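Internalin C2 (Listeria monocytogenes serotype 4b str. F2365, PDB 4FHO) probably takes part in the adhesion of the bacterium to host cells or their invasion, through a leucine-rich repeat domain of the internalin family. Local coordinates at residues T57-I62 / N79-L84; K104-I109 / T123-V128; A44-I49 / Q66-L71. All coordinates share one frame; numbering follows the deposited sequence.

Interaction 1: residues T57-I62 / N79-L84; sequences TGVTTI and NQITDL
Ile81 lies at the apolar centre, between Val59 and Ile62 of the preceding coil. Its CD1 presses against Ile62 CG2 at 3.5 Å, the two side chains crossing at about a right angle, while its CG1 runs alongside Val59 with 3.8 Å to Val59 CG1. Isoleucine and valine suit this place because they branch at CB, so that carbon on both sides of the stem can pack against the next coil. Further along, Ile62 CD1 approaches Leu84 CD2.

Outward from this core, Asn79 holds CG beside its backbone N and anti to the carbonyl carbon (chi1 -74°), which turns the amide oxygen to the backbone of 57-59. OD1 accepts from Thr57 N at 3.1 Å, in the carbonyl plane and on a lone pair, and from Val59 N at 3.0 Å, which comes from above that plane. This is the asparagine of the leucine-rich repeat, bonding across to the neighbouring turn. Next to it, Gln80 N donates to Val59 O at 2.9 Å.

At the polar edge the backbones part, and waters bridge them: one joins Thr60 O to Thr82 N, another Ile62 N to Asp83 O. A third accepts from Gly58 N and from NE2 of the exposed, long-armed Gln80. One Asn79 oxygen thus takes two backbone N-H groups while ND2 serves two carbonyls, Ala54 O and Leu76 O, so the amide's flip is defined.

Interaction 2: residues K104-I109 / T123-V128; sequences KNVSAI and TQITDV
The end-to-end directions of 104-106 and 123-126 lie 89° apart, and the backbones come closest at Lys104 and Ile125, whose CA atoms are 4.6 Å from each other. Both segments belong to successive coils of the leucine-rich repeat domain, in the loops that follow strands 95-97 and 117-119. Lys104 N donates to Thr123 O at 3.0 Å, almost straight at 174° and nearly along the C=O axis, and Lys104 CA adds a CA-H...O contact to Gln124 O.

Beyond this point the main chains no longer bond directly. One water donates to Lys104 O and accepts from Thr126 N; a second accepts from Val106 N and donates to Asp127 O, so each bridges a carbonyl of one coil to an amide of the other.

On the inner side of the coil, where both are buried, Ile125 brings CG2 up to the Lys104 carbonyl and Val106. Its CG1 sits between the backbone N and the carbonyl carbon (chi1 64°), which leaves CG2 beside the backbone N, 4.1 Å from Val106 CG1. The two side chains cross at about a right angle, and their branched shape suits the inside of the coil. On the same segment as Val106, Asn105 OD1 accepts from Ser107 N, an Asx turn that leads into the 3-10 segment 107-109; Ser107 OG donates to the same oxygen.

On the solvent side Lys104 and Gln124 run side by side. The lysine chain bends at chi2, chi3 and chi4, while the glutamine is extended beyond CG, a pairing of long chains that suits a solvent-facing edge. The lysine ammonium approaches from above the amide plane, with NZ 2.9 Å from Gln124 OE1.

Interaction 3: residues A44-I49 / Q66-L71; sequences ADLDGI and QYLNNL
Two side-chain amides of 69-70 grip Asp47. Asn69 ND2 donates at 2.7 Å to Asp47 OD1, which receives it on its syn lone pair and lies close to the plane of the amide. Asn70 ND2 donates to the backbone oxygen of the same residue, Asp47 O, at 2.9 Å; that bond lies in the carbonyl plane, on a lone pair. Asparagine suits both positions, since its short stem keeps the N-H close to the turn and within reach of Asp47, while OD1 can accept on the other side.

Inside these bonds the apolar side chains mesh. Leu68 CD2 meets Leu46 CD2 at 3.7 Å, the two leucines crossing at about a right angle, and also touches Ile49 CD1 at 3.8 Å. Leu46 CD1 lies against Tyr67 CB, and Ile49 CG2 meets Leu71 CD1.

The contact joins the helical N-terminal cap of the internalin to the loop between strands 51-53 and 73-75, at the first coil of the parallel sheet. The type I turn from Leu68 to Leu71 sets Asn69 and Asn70 at its corner, and Leu68 is also the centre of an inverse gamma turn.

Asn69 ND2 also bonds Glu7 O, and Asn70 OD1 accepts from Lys92 NZ, whereas Ile49 O is buried here without a polar partner. Leu46 and Ile49 are backed by Val28 of helix 22-31, and Leu68 rests on Leu52 and Phe19.

Overall arrangement
Interactions 1 and 2 are coil-to-coil contacts of the same kind, about 15 Å apart between centres along the solenoid, and they touch: Leu84 CB lies 3.7 Å from Ala108 CB, so the hydrophobic interior runs on from one to the other. Interaction 3 joins the N-terminal cap to the first coil; its centre is about 19 Å from that of interaction 1. Their segments alternate along the chain, 44-49, 57-62, 66-71, 79-84, and adjoin in sequence with no other touch. Interaction 2 is more remote, its nearest atoms about 11 Å from interaction 3. Helix 22-31 of the cap touches both interaction 1, at Thr57 and Val59, and interaction 3.

Interaction 1: residues T57-I62 / N79-L84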
ATOM      1  N   THR A  57      -5.870  11.893 -11.814  1.00 52.40           N
ATOM      2  CA  THR A  57      -6.000  13.339 -12.064  1.00 55.87           C
ATOM      3  C   THR A  57      -4.677  14.025 -12.408  1.00 53.83           C
ATOM      4  O   THR A  57      -4.614  15.243 -12.423  1.00 52.59           O
ATOM      5  CB  THR A  57      -6.629  14.057 -10.853  1.00 55.01           C
ATOM      6  OG1 THR A  57      -5.836  13.780  -9.676  1.00 56.00           O
ATOM      7  CG2 THR A  57      -8.069  13.600 -10.624  1.00 62.99           C
ATOM      8  N   GLY A  58      -3.641  13.256 -12.706  1.00 53.11           N
ATOM      9  CA  GLY A  58      -2.373  13.813 -13.126  1.00 57.14           C
ATOM     10  C   GLY A  58      -1.525  14.435 -12.028  1.00 52.95           C
ATOM     11  O   GLY A  58      -0.726  15.285 -12.334  1.00 50.11           O
ATOM     12  N   VAL A  59      -1.644  13.966 -10.780  1.00 55.01           N
ATOM     13  CA  VAL A  59      -0.813  14.461  -9.660  1.00 51.19           C
ATOM     14  C   VAL A  59       0.647  14.036  -9.882  1.00 49.39           C
ATOM     15  O   VAL A  59       0.925  12.873 -10.113  1.00 49.60           O
ATOM     16  CB  VAL A  59      -1.282  13.946  -8.282  1.00 53.04           C
ATOM     17  CG1 VAL A  59      -0.349  14.404  -7.153  1.00 53.25           C
ATOM     18  CG2 VAL A  59      -2.726  14.373  -8.017  1.00 49.44           C
ATOM     19  N   THR A  60       1.551  15.004  -9.881  1.00 51.83           N
ATOM     20  CA  THR A  60       3.001  14.762 -10.005  1.00 56.34           C
ATOM     21  C   THR A  60       3.805  15.042  -8.739  1.00 63.17           C
ATOM     22  O   THR A  60       4.944  14.625  -8.665  1.00 60.91           O
ATOM     23  CB  THR A  60       3.614  15.542 -11.176  1.00 56.98           C
ATOM     24  OG1 THR A  60       3.441  16.953 -10.986  1.00 55.74           O
ATOM     25  CG2 THR A  60       2.946  15.131 -12.446  1.00 54.91           C
ATOM     26  N   THR A  61       3.232  15.751  -7.770  1.00 58.74           N
ATOM     27  CA  THR A  61       3.886  16.005  -6.488  1.00 59.63           C
ATOM     28  C   THR A  61       2.848  16.131  -5.385  1.00 58.50           C
ATOM     29  O   THR A  61       1.786  16.734  -5.590  1.00 54.45           O
ATOM     30  CB  THR A  61       4.764  17.274  -6.519  1.00 60.52           C
ATOM     31  OG1 THR A  61       5.280  17.534  -5.207  1.00 63.46           O
ATOM     32  CG2 THR A  61       3.972  18.484  -6.987  1.00 60.86           C
ATOM     33  N   ILE A  62       3.176  15.561  -4.225  1.00 52.89           N
ATOM     34  CA  ILE A  62       2.309  15.605  -3.047  1.00 52.86           C
ATOM     35  C   ILE A  62       2.832  16.570  -1.979  1.00 57.47           C
ATOM     36  O   ILE A  62       2.450  16.462  -0.821  1.00 56.00           O
ATOM     37  CB  ILE A  62       2.032  14.192  -2.472  1.00 52.07           C
ATOM     38  CG1 ILE A  62       3.313  13.486  -2.000  1.00 55.40           C
ATOM     39  CG2 ILE A  62       1.252  13.386  -3.528  1.00 54.87           C
ATOM     40  CD1 ILE A  62       3.071  12.219  -1.213  1.00 55.25           C
ATOM     41  N   ASN A  79      -1.697   8.123 -10.683  1.00 47.92           N
ATOM     42  CA  ASN A  79      -1.089   9.435 -10.853  1.00 45.69           C
ATOM     43  C   ASN A  79       0.367   9.218 -11.297  1.00 49.34           C
ATOM     44  O   ASN A  79       0.750   8.082 -11.618  1.00 48.72           O
ATOM     45  CB  ASN A  79      -1.269  10.233  -9.560  1.00 48.41           C
ATOM     46  CG  ASN A  79      -2.710  10.722  -9.386  1.00 45.91           C
ATOM     47  OD1 ASN A  79      -3.219  11.444 -10.225  1.00 48.59           O
ATOM     48  ND2 ASN A  79      -3.378  10.264  -8.348  1.00 49.44           N
ATOM     49  N   GLN A  80       1.171  10.282 -11.326  1.00 45.66           N
ATOM     50  CA  GLN A  80       2.568  10.179 -11.739  1.00 48.35           C
ATOM     51  C   GLN A  80       3.469  10.721 -10.634  1.00 49.28           C
ATOM     52  O   GLN A  80       4.340  11.538 -10.877  1.00 50.25           O
ATOM     53  CB  GLN A  80       2.791  10.897 -13.075  1.00 50.59           C
ATOM     54  CG  GLN A  80       2.009  10.274 -14.235  1.00 54.28           C
ATOM     55  CD  GLN A  80       0.563  10.720 -14.283  1.00 54.87           C
ATOM     56  OE1 GLN A  80       0.271  11.902 -14.134  1.00 54.32           O
ATOM     57  NE2 GLN A  80      -0.357   9.765 -14.436  1.00 51.07           N
ATOM     58  N   ILE A  81       3.283  10.203  -9.427  1.00 48.75           N
ATOM     59  CA  ILE A  81       4.012  10.672  -8.245  1.00 54.46           C
ATOM     60  C   ILE A  81       5.326   9.886  -8.205  1.00 54.93           C
ATOM     61  O   ILE A  81       5.308   8.676  -8.347  1.00 49.02           O
ATOM     62  CB  ILE A  81       3.173  10.460  -6.951  1.00 56.06           C
ATOM     63  CG1 ILE A  81       1.916  11.359  -6.973  1.00 52.13           C
ATOM     64  CG2 ILE A  81       3.992  10.765  -5.703  1.00 53.20           C
ATOM     65  CD1 ILE A  81       0.822  10.926  -6.024  1.00 51.91           C
ATOM     66  N   THR A  82       6.444  10.588  -8.012  1.00 53.24           N
ATOM     67  CA  THR A  82       7.784   9.987  -7.887  1.00 60.64           C
ATOM     68  C   THR A  82       8.426  10.114  -6.487  1.00 59.67           C
ATOM     69  O   THR A  82       9.355   9.370  -6.190  1.00 59.63           O
ATOM     70  CB  THR A  82       8.739  10.612  -8.924  1.00 64.27           C
ATOM     71  OG1 THR A  82       8.824  12.030  -8.722  1.00 61.85           O
ATOM     72  CG2 THR A  82       8.225  10.360 -10.346  1.00 61.87           C
ATOM     73  N   ASP A  83       7.940  11.042  -5.648  1.00 60.12           N
ATOM     74  CA  ASP A  83       8.578  11.386  -4.357  1.00 63.00           C
ATOM     75  C   ASP A  83       7.533  11.309  -3.226  1.00 61.37           C
ATOM     76  O   ASP A  83       6.565  12.060  -3.211  1.00 57.18           O
ATOM     77  CB  ASP A  83       9.172  12.797  -4.432  1.00 68.46           C
ATOM     78  CG  ASP A  83       9.919  13.215  -3.147  1.00 65.04           C
ATOM     79  OD1 ASP A  83      10.246  12.361  -2.302  1.00 65.98           O
ATOM     80  OD2 ASP A  83      10.189  14.419  -2.997  1.00 81.51           O
ATOM     81  N   LEU A  84       7.763  10.413  -2.280  1.00 55.69           N
ATOM     82  CA  LEU A  84       6.869  10.205  -1.136  1.00 57.96           C
ATOM     83  C   LEU A  84       7.345  10.892   0.138  1.00 55.67           C
ATOM     84  O   LEU A  84       6.729  10.732   1.189  1.00 57.99           O
ATOM     85  CB  LEU A  84       6.688   8.697  -0.905  1.00 62.03           C
ATOM     86  CG  LEU A  84       6.057   7.922  -2.075  1.00 63.01           C
ATOM     87  CD1 LEU A  84       5.934   6.456  -1.712  1.00 62.46           C
ATOM     88  CD2 LEU A  84       4.708   8.500  -2.499  1.00 52.70           C
TER
HETATM   89  O   HOH W   1      -3.274  10.791 -13.901  1.00 52.16           O
HETATM   90  O   HOH W   2       6.470  13.387  -6.744  1.00 57.14           O
HETATM   91  O   HOH W   3       5.854  14.523  -4.218  1.00 56.60           O

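Interaction 2: residues K104-I109 / T123-V128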
ATOM      1  N   LYS A 104       9.302   3.476  -7.835  1.00 52.56           N
ATOM      2  CA  LYS A 104      10.622   2.859  -7.990  1.00 58.22           C
ATOM      3  C   LYS A 104      11.158   2.259  -6.699  1.00 59.30           C
ATOM      4  O   LYS A 104      11.749   1.197  -6.719  1.00 62.42           O
ATOM      5  CB  LYS A 104      11.671   3.782  -8.639  1.00 59.88           C
ATOM      6  CG  LYS A 104      11.261   4.361  -9.992  1.00 63.49           C
ATOM      7  CD  LYS A 104      11.768   3.551 -11.185  1.00 77.83           C
ATOM      8  CE  LYS A 104      12.145   4.433 -12.366  1.00 73.87           C
ATOM      9  NZ  LYS A 104      10.922   5.057 -12.929  1.00 75.84           N
ATOM     10  N   ASN A 105      10.981   2.961  -5.588  1.00 61.22           N
ATOM     11  CA  ASN A 105      11.183   2.408  -4.258  1.00 60.22           C
ATOM     12  C   ASN A 105      10.148   3.007  -3.310  1.00 59.27           C
ATOM     13  O   ASN A 105       9.553   4.031  -3.623  1.00 54.54           O
ATOM     14  CB  ASN A 105      12.617   2.713  -3.788  1.00 67.81           C
ATOM     15  CG  ASN A 105      12.825   4.177  -3.464  1.00 62.28           C
ATOM     16  OD1 ASN A 105      12.564   4.617  -2.343  1.00 66.11           O
ATOM     17  ND2 ASN A 105      13.278   4.946  -4.450  1.00 67.80           N
ATOM     18  N   VAL A 106       9.998   2.399  -2.134  1.00 56.00           N
ATOM     19  CA  VAL A 106       9.091   2.912  -1.087  1.00 59.59           C
ATOM     20  C   VAL A 106       9.834   3.158   0.250  1.00 63.63           C
ATOM     21  O   VAL A 106       9.267   2.968   1.322  1.00 57.83           O
ATOM     22  CB  VAL A 106       7.861   1.988  -0.936  1.00 64.28           C
ATOM     23  CG1 VAL A 106       7.039   2.037  -2.219  1.00 59.30           C
ATOM     24  CG2 VAL A 106       8.280   0.569  -0.584  1.00 64.06           C
ATOM     25  N   SER A 107      11.081   3.628   0.173  1.00 63.44           N
ATOM     26  CA  SER A 107      11.890   3.942   1.383  1.00 61.52           C
ATOM     27  C   SER A 107      11.188   4.937   2.301  1.00 62.77           C
ATOM     28  O   SER A 107      11.198   4.776   3.521  1.00 63.41           O
ATOM     29  CB  SER A 107      13.276   4.475   1.003  1.00 68.57           C
ATOM     30  OG  SER A 107      14.001   3.503   0.272  1.00 68.97           O
ATOM     31  N   ALA A 108      10.526   5.924   1.702  1.00 62.26           N
ATOM     32  CA  ALA A 108       9.861   6.993   2.442  1.00 67.70           C
ATOM     33  C   ALA A 108       8.682   6.563   3.329  1.00 63.49           C
ATOM     34  O   ALA A 108       8.266   7.362   4.160  1.00 79.33           O
ATOM     35  CB  ALA A 108       9.411   8.111   1.491  1.00 68.09           C
ATOM     36  N   ILE A 109       8.138   5.356   3.161  1.00 64.89           N
ATOM     37  CA  ILE A 109       7.013   4.908   4.000  1.00 66.99           C
ATOM     38  C   ILE A 109       7.392   4.041   5.203  1.00 67.98           C
ATOM     39  O   ILE A 109       6.499   3.678   5.985  1.00 60.79           O
ATOM     40  CB  ILE A 109       5.886   4.242   3.171  1.00 68.97           C
ATOM     41  CG1 ILE A 109       6.269   2.866   2.620  1.00 67.61           C
ATOM     42  CG2 ILE A 109       5.466   5.156   2.028  1.00 76.69           C
ATOM     43  CD1 ILE A 109       5.062   2.040   2.256  1.00 72.42           C
ATOM     44  N   THR A 123       3.958  -0.151  -9.190  1.00 50.46           N
ATOM     45  CA  THR A 123       4.754   0.998  -8.721  1.00 47.51           C
ATOM     46  C   THR A 123       6.224   0.938  -9.131  1.00 47.03           C
ATOM     47  O   THR A 123       7.026   1.770  -8.691  1.00 50.79           O
ATOM     48  CB  THR A 123       4.558   1.247  -7.218  1.00 49.09           C
ATOM     49  OG1 THR A 123       4.872   0.071  -6.470  1.00 53.30           O
ATOM     50  CG2 THR A 123       3.078   1.645  -6.961  1.00 45.29           C
ATOM     51  N   GLN A 124       6.552  -0.004 -10.021  1.00 49.54           N
ATOM     52  CA  GLN A 124       7.916  -0.236 -10.506  1.00 51.80           C
ATOM     53  C   GLN A 124       8.912  -0.495  -9.377  1.00 56.73           C
ATOM     54  O   GLN A 124      10.078  -0.119  -9.491  1.00 55.29           O
ATOM     55  CB  GLN A 124       8.407   0.940 -11.380  1.00 53.58           C
ATOM     56  CG  GLN A 124       7.481   1.295 -12.524  1.00 53.99           C
ATOM     57  CD  GLN A 124       7.931   2.507 -13.324  1.00 54.75           C
ATOM     58  OE1 GLN A 124       9.111   2.816 -13.405  1.00 71.46           O
ATOM     59  NE2 GLN A 124       6.988   3.178 -13.918  1.00 61.13           N
ATOM     60  N   ILE A 125       8.469  -1.154  -8.310  1.00 52.35           N
ATOM     61  CA  ILE A 125       9.357  -1.516  -7.194  1.00 52.26           C
ATOM     62  C   ILE A 125       9.974  -2.895  -7.419  1.00 58.37           C
ATOM     63  O   ILE A 125       9.385  -3.775  -8.074  1.00 54.19           O
ATOM     64  CB  ILE A 125       8.677  -1.354  -5.794  1.00 54.53           C
ATOM     65  CG1 ILE A 125       7.478  -2.288  -5.577  1.00 56.38           C
ATOM     66  CG2 ILE A 125       8.264   0.109  -5.594  1.00 54.34           C
ATOM     67  CD1 ILE A 125       6.815  -2.133  -4.214  1.00 59.13           C
ATOM     68  N   THR A 126      11.182  -3.071  -6.907  1.00 57.77           N
ATOM     69  CA  THR A 126      11.877  -4.365  -6.906  1.00 56.00           C
ATOM     70  C   THR A 126      12.088  -4.940  -5.504  1.00 63.79           C
ATOM     71  O   THR A 126      12.446  -6.090  -5.386  1.00 66.33           O
ATOM     72  CB  THR A 126      13.242  -4.243  -7.622  1.00 61.57           C
ATOM     73  OG1 THR A 126      14.094  -3.358  -6.891  1.00 64.00           O
ATOM     74  CG2 THR A 126      13.057  -3.677  -9.043  1.00 61.50           C
ATOM     75  N   ASP A 127      11.833  -4.154  -4.461  1.00 64.45           N
ATOM     76  CA  ASP A 127      12.335  -4.401  -3.113  1.00 71.23           C
ATOM     77  C   ASP A 127      11.267  -3.930  -2.114  1.00 66.25           C
ATOM     78  O   ASP A 127      10.820  -2.797  -2.204  1.00 63.60           O
ATOM     79  CB  ASP A 127      13.632  -3.569  -2.958  1.00 76.91           C
ATOM     80  CG  ASP A 127      14.386  -3.835  -1.672  1.00 87.67           C
ATOM     81  OD1 ASP A 127      14.099  -4.818  -0.960  1.00 92.80           O
ATOM     82  OD2 ASP A 127      15.326  -3.058  -1.396  1.00108.85           O
ATOM     83  N   VAL A 128      10.889  -4.773  -1.161  1.00 60.24           N
ATOM     84  CA  VAL A 128       9.891  -4.415  -0.100  1.00 64.09           C
ATOM     85  C   VAL A 128      10.512  -4.324   1.318  1.00 63.94           C
ATOM     86  O   VAL A 128       9.797  -4.255   2.327  1.00 64.64           O
ATOM     87  CB  VAL A 128       8.650  -5.346  -0.133  1.00 64.39           C
ATOM     88  CG1 VAL A 128       7.852  -5.101  -1.409  1.00 62.43           C
ATOM     89  CG2 VAL A 128       9.034  -6.807   0.022  1.00 67.85           C
TER
HETATM   90  O   HOH W   4      12.400  -1.135  -5.155  1.00 49.61           O
HETATM   91  O   HOH W   5      11.428  -0.024  -1.886  1.00 59.61           O

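Interaction 3: residues A44-I49 / Q66-L71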
ATOM      1  N   ALA A  44      -6.211  24.701  11.077  1.00 86.69           N
ATOM      2  CA  ALA A  44      -7.433  23.996  11.525  1.00 91.09           C
ATOM      3  C   ALA A  44      -8.245  23.353  10.382  1.00 84.33           C
ATOM      4  O   ALA A  44      -8.770  22.251  10.557  1.00 86.87           O
ATOM      5  CB  ALA A  44      -8.326  24.923  12.339  1.00 95.43           C
ATOM      6  N   ASP A  45      -8.342  24.037   9.234  1.00 80.34           N
ATOM      7  CA  ASP A  45      -9.001  23.473   8.027  1.00 81.59           C
ATOM      8  C   ASP A  45      -8.257  22.242   7.527  1.00 76.10           C
ATOM      9  O   ASP A  45      -8.872  21.229   7.205  1.00 75.04           O
ATOM     10  CB  ASP A  45      -9.054  24.478   6.869  1.00 83.72           C
ATOM     11  CG  ASP A  45      -9.896  25.692   7.174  1.00 85.13           C
ATOM     12  OD1 ASP A  45     -11.120  25.534   7.347  1.00 90.81           O
ATOM     13  OD2 ASP A  45      -9.328  26.801   7.214  1.00 87.91           O
ATOM     14  N   LEU A  46      -6.928  22.351   7.470  1.00 74.78           N
ATOM     15  CA  LEU A  46      -6.059  21.228   7.090  1.00 71.92           C
ATOM     16  C   LEU A  46      -6.136  20.071   8.100  1.00 71.06           C
ATOM     17  O   LEU A  46      -6.215  18.915   7.694  1.00 71.57           O
ATOM     18  CB  LEU A  46      -4.609  21.709   6.898  1.00 66.01           C
ATOM     19  CG  LEU A  46      -4.336  22.750   5.800  1.00 65.29           C
ATOM     20  CD1 LEU A  46      -2.851  23.004   5.654  1.00 62.55           C
ATOM     21  CD2 LEU A  46      -4.893  22.284   4.458  1.00 65.60           C
ATOM     22  N   ASP A  47      -6.154  20.390   9.399  1.00 73.33           N
ATOM     23  CA  ASP A  47      -6.298  19.367  10.464  1.00 73.48           C
ATOM     24  C   ASP A  47      -7.652  18.622  10.462  1.00 77.32           C
ATOM     25  O   ASP A  47      -7.732  17.522  11.016  1.00 72.09           O
ATOM     26  CB  ASP A  47      -5.988  19.957  11.863  1.00 80.73           C
ATOM     27  CG  ASP A  47      -4.481  20.181  12.113  1.00 83.92           C
ATOM     28  OD1 ASP A  47      -3.621  19.556  11.462  1.00 92.01           O
ATOM     29  OD2 ASP A  47      -4.139  20.992  12.988  1.00 87.08           O
ATOM     30  N   GLY A  48      -8.689  19.205   9.839  1.00 73.38           N
ATOM     31  CA  GLY A  48      -9.988  18.547   9.649  1.00 71.76           C
ATOM     32  C   GLY A  48     -10.129  17.623   8.436  1.00 69.25           C
ATOM     33  O   GLY A  48     -11.186  17.030   8.265  1.00 70.97           O
ATOM     34  N   ILE A  49      -9.089  17.492   7.598  1.00 63.73           N
ATOM     35  CA  ILE A  49      -9.120  16.561   6.448  1.00 65.21           C
ATOM     36  C   ILE A  49      -8.766  15.155   6.941  1.00 65.56           C
ATOM     37  O   ILE A  49      -7.617  14.885   7.292  1.00 63.12           O
ATOM     38  CB  ILE A  49      -8.170  16.980   5.295  1.00 60.43           C
ATOM     39  CG1 ILE A  49      -8.509  18.395   4.813  1.00 65.32           C
ATOM     40  CG2 ILE A  49      -8.277  15.989   4.124  1.00 56.56           C
ATOM     41  CD1 ILE A  49      -7.625  18.919   3.706  1.00 61.73           C
ATOM     42  N   GLN A  66       2.251  17.011   4.072  1.00 60.26           N
ATOM     43  CA  GLN A  66       2.853  17.032   5.408  1.00 64.21           C
ATOM     44  C   GLN A  66       2.049  17.804   6.462  1.00 66.00           C
ATOM     45  O   GLN A  66       2.152  17.502   7.654  1.00 72.77           O
ATOM     46  CB  GLN A  66       4.325  17.537   5.364  1.00 63.64           C
ATOM     47  CG  GLN A  66       4.561  18.993   4.985  1.00 66.53           C
ATOM     48  CD  GLN A  66       4.819  19.239   3.511  1.00 64.80           C
ATOM     49  OE1 GLN A  66       4.192  18.625   2.642  1.00 62.60           O
ATOM     50  NE2 GLN A  66       5.719  20.182   3.219  1.00 64.03           N
ATOM     51  N   TYR A  67       1.264  18.792   6.008  1.00 68.90           N
ATOM     52  CA  TYR A  67       0.415  19.620   6.883  1.00 70.09           C
ATOM     53  C   TYR A  67      -0.904  18.947   7.253  1.00 66.22           C
ATOM     54  O   TYR A  67      -1.582  19.406   8.174  1.00 67.92           O
ATOM     55  CB  TYR A  67       0.155  21.007   6.264  1.00 62.93           C
ATOM     56  CG  TYR A  67       1.418  21.774   5.978  1.00 66.11           C
ATOM     57  CD1 TYR A  67       2.190  22.299   7.029  1.00 67.53           C
ATOM     58  CD2 TYR A  67       1.874  21.967   4.667  1.00 63.97           C
ATOM     59  CE1 TYR A  67       3.385  22.977   6.779  1.00 73.36           C
ATOM     60  CE2 TYR A  67       3.045  22.674   4.406  1.00 72.03           C
ATOM     61  CZ  TYR A  67       3.798  23.178   5.466  1.00 73.29           C
ATOM     62  OH  TYR A  67       4.962  23.864   5.208  1.00 83.53           O
ATOM     63  N   LEU A  68      -1.269  17.868   6.558  1.00 63.33           N
ATOM     64  CA  LEU A  68      -2.493  17.130   6.868  1.00 64.03           C
ATOM     65  C   LEU A  68      -2.201  16.128   8.006  1.00 68.85           C
ATOM     66  O   LEU A  68      -2.119  14.917   7.775  1.00 74.64           O
ATOM     67  CB  LEU A  68      -3.066  16.478   5.600  1.00 67.33           C
ATOM     68  CG  LEU A  68      -3.228  17.400   4.379  1.00 61.99           C
ATOM     69  CD1 LEU A  68      -3.901  16.634   3.256  1.00 58.31           C
ATOM     70  CD2 LEU A  68      -4.015  18.656   4.693  1.00 66.01           C
ATOM     71  N   ASN A  69      -2.082  16.660   9.233  1.00 72.70           N
ATOM     72  CA  ASN A  69      -1.664  15.876  10.423  1.00 73.91           C
ATOM     73  C   ASN A  69      -2.580  14.687  10.732  1.00 74.54           C
ATOM     74  O   ASN A  69      -2.094  13.600  11.022  1.00 73.16           O
ATOM     75  CB  ASN A  69      -1.549  16.748  11.682  1.00 84.64           C
ATOM     76  CG  ASN A  69      -0.491  17.818  11.563  1.00 80.39           C
ATOM     77  OD1 ASN A  69       0.700  17.526  11.401  1.00 74.73           O
ATOM     78  ND2 ASN A  69      -0.920  19.069  11.629  1.00 77.68           N
ATOM     79  N   ASN A  70      -3.894  14.904  10.633  1.00 64.52           N
ATOM     80  CA  ASN A  70      -4.904  13.903  10.989  1.00 66.91           C
ATOM     81  C   ASN A  70      -5.438  13.101   9.790  1.00 69.12           C
ATOM     82  O   ASN A  70      -6.494  12.473   9.909  1.00 69.60           O
ATOM     83  CB  ASN A  70      -6.060  14.586  11.751  1.00 71.08           C
ATOM     84  CG  ASN A  70      -5.577  15.322  12.992  1.00 72.16           C
ATOM     85  OD1 ASN A  70      -4.700  14.837  13.699  1.00 75.95           O
ATOM     86  ND2 ASN A  70      -6.128  16.507  13.241  1.00 70.20           N
ATOM     87  N   LEU A  71      -4.700  13.102   8.665  1.00 62.35           N
ATOM     88  CA  LEU A  71      -5.062  12.318   7.467  1.00 58.63           C
ATOM     89  C   LEU A  71      -5.054  10.823   7.835  1.00 59.09           C
ATOM     90  O   LEU A  71      -4.110  10.343   8.473  1.00 61.84           O
ATOM     91  CB  LEU A  71      -4.085  12.582   6.322  1.00 55.13           C
ATOM     92  CG  LEU A  71      -4.468  12.059   4.923  1.00 57.16           C
ATOM     93  CD1 LEU A  71      -5.705  12.757   4.390  1.00 55.02           C
ATOM     94  CD2 LEU A  71      -3.286  12.247   3.990  1.00 58.65           C
TER